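Local coordinates for tail fiber protein (Pseudomonas aeruginosa, PDB 6CL6), which forms the receptor-binding tail fibre of an R-type pyocin, a contractile bacteriocin particle, and binds a receptor, presumably on the surface of the target Pseudomonas cell, at the interface of chains A and B. Numbering follows the deposited sequence. Chains: chain A/B, Tail fiber protein.

Contact 1 and contact 2 are two stations along one elongated fibre of three copies, their C-alpha centres about 61 Å apart. They share no residues. Contact 2 uses B:Leu221, the segment 226-227, 3-10 helix 228-230 and the residues that follow it; contact 1 uses helix 267-274, the segment after it and a loop residue near strand 288-292. The iron-binding A:His243 and A:His245 fall between them in sequence. Contact 2 is largely hydrophobic packing, whereas contact 1 relies more on backbone polar groups. In each patch the chains use partly the same residues in unequal ways, consistent with wrapping round a common axis rather than two-fold pairing.

Contact 1: the interface of chains A and B. Residues chain A 267, 271, 276-280; chain B 274-277, 294.
A:Pro279, B:Gly275 and A:Arg271 bury the most surface in this patch, where the segment after helix 267-274 of chain A lies against its counterpart in chain B. The ring of A:Pro279 sits over the B:Gly275-B:Gly277 backbone: its CD is 3.3 Å from the carbonyl O of B:Gly275, and CG lies near B:Ala276 O. B:Gly275 adopts a left-handed conformation (phi 61°) just past the helix. Its carbonyl faces both the proline and the aliphatic part of A:Arg271, whose CD is 3.5 Å from B:Gly275 O.

A:Arg271 starts with CG anti to the carbonyl carbon and bends at chi3 (-54°), which brings NH1 back to the C-terminal end of helix 267-274 in chain B. There NH1 donates to B:Ile274 O at 2.9 Å. The acceptor lies close to the guanidinium plane, but the donor approaches from above the carbonyl plane. A carbonyl at a helix C-terminus is likely to suit a positive group. Within chain A, A:Ala267 O lies over one face of the guanidinium and A:Val278 CG1 over the other, both toward the rim, which should limit its swing. A:Ala267 CB meets the same carbonyl, 3.4 Å from B:Ile274 O.

Beyond the arginine the two chains join through main chain: B:Gly277 N donates to A:Gly277 O at 3.0 Å, a fairly straight bond (162° at the hydrogen). On the other side of A:Pro279, B:Asp294 turns its carboxylate toward the peptide of A:Ala280. The amide N of A:Ala280 meets OD2 of B:Asp294 at 3.0 Å, coming from above the carboxylate plane, while the carboxylate carbon packs on CA of A:Pro279. Together these bonds probably hold the helix end, the segment after it and the B:Asp294 loop in register, and so would help set how neighbouring C-terminal domains are placed in the trimeric fibre.

Contact 2: the interface of chains A and B. Residues chain A 226-228, 231; chain B 221, 226-227, 230-234.
The phenyl ring of A:Phe226 slots between two leucines of chain B, and most of the apolar packing of this contact gathers round it. With CG anti to the backbone N (chi1 -179°), the side chain extends toward chain B. One face takes the methyl CD1 of B:Leu231, 3.9 Å from the ring centroid. The opposite face takes CD2 of B:Leu221, 3.7 Å from the centroid. Both are CH-pi contacts set toward the rim, and both leucines cross the ring obliquely, so the ring is gripped flat from either side.

Its perimeter is lined as well. CE1 of A:Phe226 lies in the plane of the B:Phe226 ring, at that ring's edge and 3.6 Å from CD1, so the two phenyl groups meet without stacking face to face. CE2 of A:Phe226 points to the carbonyl of B:Ala230, while CD2 is 3.8 Å from CD of B:Pro232, the two side chains crossing at about a right angle.

The same residue is used unequally in the two copies: A:Phe226 is inserted, whereas B:Phe226 presents an edge here. By the three-fold character of the fibre, B:Phe226 presumably inserts into the third chain in turn.

B:Leu231 serves two neighbours by splitting its branches. CD1 covers A:Phe226, and CD2 reaches CE3 of the A:Trp228 indole at 3.9 Å; the same methyl approaches CD2 of A:Leu231 obliquely. A:Trp228, at the start of 3-10 helix 228-230, also packs its indole against B:Lys234, with CA of that lysine over one face near the rim. The packing probably holds neighbouring chains together along this slender part of the fibre.

Main chain fastens this packing. A:Trp228 N donates to B:Pro232 O at 2.9 Å, nearly along the C=O axis. Behind it, the B:Lys234 chain bends at chi3 and chi4, and its terminal amine NZ bonds to B:Leu231 O at 2.9 Å, lying in the plane of that carbonyl.

Contact 1: the interface of chains A and B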
loop_
_atom_site.group_PDB
_atom_site.type_symbol
_atom_site.label_atom_id
_atom_site.label_comp_id
_atom_site.label_asym_id
_atom_site.label_seq_id
_atom_site.Cartn_x
_atom_site.Cartn_y
_atom_site.Cartn_z
ATOM N N ALA A 267 -46.709 38.584 15.807
ATOM C CA ALA A 267 -47.904 38.262 16.578
ATOM C C ALA A 267 -49.150 38.360 15.716
ATOM O O ALA A 267 -50.040 37.500 15.782
ATOM C CB ALA A 267 -48.004 39.196 17.778
ATOM N N ARG A 271 -51.659 35.320 14.841
ATOM C CA ARG A 271 -53.089 35.351 15.135
ATOM C C ARG A 271 -53.905 35.057 13.887
ATOM O O ARG A 271 -54.928 34.362 13.953
ATOM C CB ARG A 271 -53.481 36.713 15.716
ATOM C CG ARG A 271 -52.965 36.966 17.119
ATOM C CD ARG A 271 -53.691 38.178 17.728
ATOM N NE ARG A 271 -53.581 39.345 16.865
ATOM C CZ ARG A 271 -52.635 40.283 16.963
ATOM N NH1 ARG A 271 -51.686 40.197 17.887
ATOM N NH2 ARG A 271 -52.640 41.310 16.131
ATOM N N ALA A 276 -57.200 33.957 15.659
ATOM C CA ALA A 276 -57.399 34.454 17.009
ATOM C C ALA A 276 -57.624 35.957 17.014
ATOM O O ALA A 276 -57.100 36.689 16.171
ATOM C CB ALA A 276 -56.203 34.122 17.897
ATOM N N GLY A 277 -58.392 36.409 18.002
ATOM C CA GLY A 277 -58.606 37.822 18.225
ATOM C C GLY A 277 -57.640 38.373 19.271
ATOM O O GLY A 277 -56.821 37.653 19.853
ATOM N N VAL A 278 -57.720 39.682 19.463
ATOM C CA VAL A 278 -56.862 40.407 20.396
ATOM C C VAL A 278 -57.645 40.724 21.672
ATOM O O VAL A 278 -58.891 40.698 21.673
ATOM C CB VAL A 278 -56.305 41.701 19.765
ATOM C CG1 VAL A 278 -55.368 41.389 18.588
ATOM C CG2 VAL A 278 -57.427 42.650 19.323
ATOM N N PRO A 279 -56.969 41.003 22.776
ATOM C CA PRO A 279 -57.694 41.266 24.022
ATOM C C PRO A 279 -58.456 42.576 23.957
ATOM O O PRO A 279 -58.000 43.559 23.373
ATOM C CB PRO A 279 -56.597 41.326 25.088
ATOM C CG PRO A 279 -55.355 40.666 24.421
ATOM C CD PRO A 279 -55.496 40.984 22.962
ATOM N N ALA A 280 -59.636 42.580 24.560
ATOM C CA ALA A 280 -60.321 43.836 24.839
ATOM C C ALA A 280 -59.627 44.521 26.015
ATOM O O ALA A 280 -58.975 43.875 26.844
ATOM C CB ALA A 280 -61.800 43.598 25.128
ATOM N N ILE B 274 -48.247 36.100 21.182
ATOM C CA ILE B 274 -48.927 36.512 19.955
ATOM C C ILE B 274 -50.016 37.548 20.232
ATOM O O ILE B 274 -50.773 37.896 19.330
ATOM C CB ILE B 274 -49.504 35.313 19.194
ATOM C CG1 ILE B 274 -50.622 34.651 19.983
ATOM C CG2 ILE B 274 -48.384 34.288 18.882
ATOM C CD1 ILE B 274 -51.392 33.590 19.196
ATOM N N GLY B 275 -50.107 38.033 21.464
ATOM C CA GLY B 275 -51.067 39.097 21.764
ATOM C C GLY B 275 -52.507 38.712 21.528
ATOM O O GLY B 275 -53.275 39.510 20.960
ATOM N N ALA B 276 -52.898 37.514 21.950
ATOM C CA ALA B 276 -54.250 37.043 21.726
ATOM C C ALA B 276 -55.099 37.171 22.991
ATOM O O ALA B 276 -54.611 37.051 24.118
ATOM C CB ALA B 276 -54.224 35.591 21.243
ATOM N N GLY B 277 -56.385 37.387 22.788
ATOM C CA GLY B 277 -57.339 37.379 23.886
ATOM C C GLY B 277 -57.904 35.993 24.154
ATOM O O GLY B 277 -57.624 35.028 23.445
ATOM N N ASP B 294 -61.314 38.758 29.066
ATOM C CA ASP B 294 -60.147 39.626 28.994
ATOM C C ASP B 294 -60.151 40.657 30.117
ATOM O O ASP B 294 -59.158 40.813 30.835
ATOM C CB ASP B 294 -60.116 40.358 27.649
ATOM C CG ASP B 294 -59.826 39.447 26.490
ATOM O OD1 ASP B 294 -59.118 38.425 26.691
ATOM O OD2 ASP B 294 -60.305 39.789 25.384
#

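Contact 2: the interface of chains A and B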
loop_
_atom_site.group_PDB
_atom_site.type_symbol
_atom_site.label_atom_id
_atom_site.label_comp_id
_atom_site.label_asym_id
_atom_site.label_seq_id
_atom_site.Cartn_x
_atom_site.Cartn_y
_atom_site.Cartn_z
ATOM N N PHE A 226 -1.415 4.543 7.680
ATOM C CA PHE A 226 -2.771 4.009 7.765
ATOM C C PHE A 226 -3.513 4.739 8.878
ATOM O O PHE A 226 -3.420 4.379 10.055
ATOM C CB PHE A 226 -2.745 2.509 8.013
ATOM C CG PHE A 226 -4.097 1.875 8.091
ATOM C CD1 PHE A 226 -5.022 2.047 7.076
ATOM C CD2 PHE A 226 -4.438 1.071 9.163
ATOM C CE1 PHE A 226 -6.246 1.447 7.140
ATOM C CE2 PHE A 226 -5.680 0.471 9.227
ATOM C CZ PHE A 226 -6.584 0.657 8.210
ATOM N N TYR A 227 -4.227 5.796 8.503
ATOM C CA TYR A 227 -5.033 6.521 9.482
ATOM C C TYR A 227 -6.053 7.389 8.765
ATOM O O TYR A 227 -5.917 7.692 7.578
ATOM C CB TYR A 227 -4.150 7.365 10.423
ATOM C CG TYR A 227 -3.195 8.312 9.742
ATOM C CD1 TYR A 227 -1.922 7.898 9.372
ATOM C CD2 TYR A 227 -3.543 9.634 9.500
ATOM C CE1 TYR A 227 -1.053 8.747 8.762
ATOM C CE2 TYR A 227 -2.667 10.502 8.886
ATOM C CZ TYR A 227 -1.422 10.047 8.522
ATOM O OH TYR A 227 -0.548 10.902 7.916
ATOM N N TRP A 228 -7.063 7.817 9.533
ATOM C CA TRP A 228 -8.241 8.491 8.991
ATOM C C TRP A 228 -7.903 9.684 8.104
ATOM O O TRP A 228 -8.352 9.761 6.953
ATOM C CB TRP A 228 -9.121 8.914 10.170
ATOM C CG TRP A 228 -10.248 9.800 9.820
ATOM C CD1 TRP A 228 -10.293 11.162 9.952
ATOM C CD2 TRP A 228 -11.514 9.404 9.284
ATOM N NE1 TRP A 228 -11.514 11.637 9.524
ATOM C CE2 TRP A 228 -12.284 10.576 9.114
ATOM C CE3 TRP A 228 -12.073 8.180 8.932
ATOM C CZ2 TRP A 228 -13.576 10.551 8.605
ATOM C CZ3 TRP A 228 -13.366 8.161 8.427
ATOM C CH2 TRP A 228 -14.105 9.338 8.279
ATOM N N LEU A 231 -6.639 8.847 4.655
ATOM C CA LEU A 231 -7.510 8.104 3.743
ATOM C C LEU A 231 -8.127 9.021 2.709
ATOM O O LEU A 231 -8.932 9.887 3.072
ATOM C CB LEU A 231 -8.598 7.396 4.544
ATOM C CG LEU A 231 -9.550 6.516 3.733
ATOM C CD1 LEU A 231 -8.787 5.320 3.148
ATOM C CD2 LEU A 231 -10.723 6.048 4.553
ATOM N N LEU B 221 1.272 -2.469 5.645
ATOM C CA LEU B 221 -0.064 -2.888 6.029
ATOM C C LEU B 221 -0.502 -4.083 5.195
ATOM O O LEU B 221 -0.589 -4.007 3.959
ATOM C CB LEU B 221 -1.054 -1.734 5.877
ATOM C CG LEU B 221 -2.468 -2.054 6.378
ATOM C CD1 LEU B 221 -2.464 -2.153 7.899
ATOM C CD2 LEU B 221 -3.482 -1.021 5.904
ATOM N N PHE B 226 -6.866 -4.014 6.670
ATOM C CA PHE B 226 -7.492 -2.859 6.037
ATOM C C PHE B 226 -9.002 -2.996 6.182
ATOM O O PHE B 226 -9.655 -3.640 5.368
ATOM C CB PHE B 226 -7.084 -2.772 4.575
ATOM C CG PHE B 226 -7.692 -1.616 3.828
ATOM C CD1 PHE B 226 -7.556 -0.309 4.296
ATOM C CD2 PHE B 226 -8.357 -1.829 2.635
ATOM C CE1 PHE B 226 -8.098 0.755 3.594
ATOM C CE2 PHE B 226 -8.890 -0.767 1.925
ATOM C CZ PHE B 226 -8.772 0.524 2.403
ATOM N N TYR B 227 -9.549 -2.388 7.233
ATOM C CA TYR B 227 -10.996 -2.371 7.403
ATOM C C TYR B 227 -11.375 -1.319 8.439
ATOM O O TYR B 227 -10.537 -0.819 9.197
ATOM C CB TYR B 227 -11.545 -3.761 7.779
ATOM C CG TYR B 227 -10.905 -4.376 8.993
ATOM C CD1 TYR B 227 -11.357 -4.070 10.276
ATOM C CD2 TYR B 227 -9.845 -5.272 8.866
ATOM C CE1 TYR B 227 -10.781 -4.636 11.397
ATOM C CE2 TYR B 227 -9.250 -5.834 9.992
ATOM C CZ TYR B 227 -9.724 -5.518 11.248
ATOM O OH TYR B 227 -9.149 -6.074 12.362
ATOM N N ALA B 230 -10.310 -1.307 12.194
ATOM C CA ALA B 230 -8.881 -1.185 12.438
ATOM C C ALA B 230 -8.318 0.188 12.106
ATOM O O ALA B 230 -7.192 0.494 12.520
ATOM C CB ALA B 230 -8.112 -2.243 11.620
ATOM N N LEU B 231 -9.044 1.002 11.369
ATOM C CA LEU B 231 -8.533 2.313 10.950
ATOM C C LEU B 231 -8.389 3.237 12.143
ATOM O O LEU B 231 -9.390 3.561 12.785
ATOM C CB LEU B 231 -9.489 2.907 9.909
ATOM C CG LEU B 231 -9.112 4.277 9.354
ATOM C CD1 LEU B 231 -7.800 4.220 8.587
ATOM C CD2 LEU B 231 -10.224 4.805 8.450
ATOM N N PRO B 232 -7.187 3.687 12.477
ATOM C CA PRO B 232 -7.036 4.600 13.611
ATOM C C PRO B 232 -7.393 6.028 13.248
ATOM O O PRO B 232 -7.397 6.423 12.081
ATOM C CB PRO B 232 -5.542 4.493 13.961
ATOM C CG PRO B 232 -4.901 4.170 12.658
ATOM C CD PRO B 232 -5.880 3.298 11.909
ATOM N N GLY B 233 -7.658 6.809 14.295
ATOM C CA GLY B 233 -7.931 8.230 14.164
ATOM C C GLY B 233 -9.344 8.583 13.759
ATOM O O GLY B 233 -9.596 9.732 13.397
ATOM N N LYS B 234 -10.268 7.639 13.799
ATOM C CA LYS B 234 -11.614 7.918 13.349
ATOM C C LYS B 234 -12.311 8.845 14.344
ATOM O O LYS B 234 -12.178 8.669 15.563
ATOM C CB LYS B 234 -12.419 6.635 13.193
ATOM C CG LYS B 234 -11.884 5.678 12.140
ATOM C CD LYS B 234 -12.934 4.630 11.750
ATOM C CE LYS B 234 -13.299 3.729 12.920
ATOM N NZ LYS B 234 -12.112 3.157 13.603
#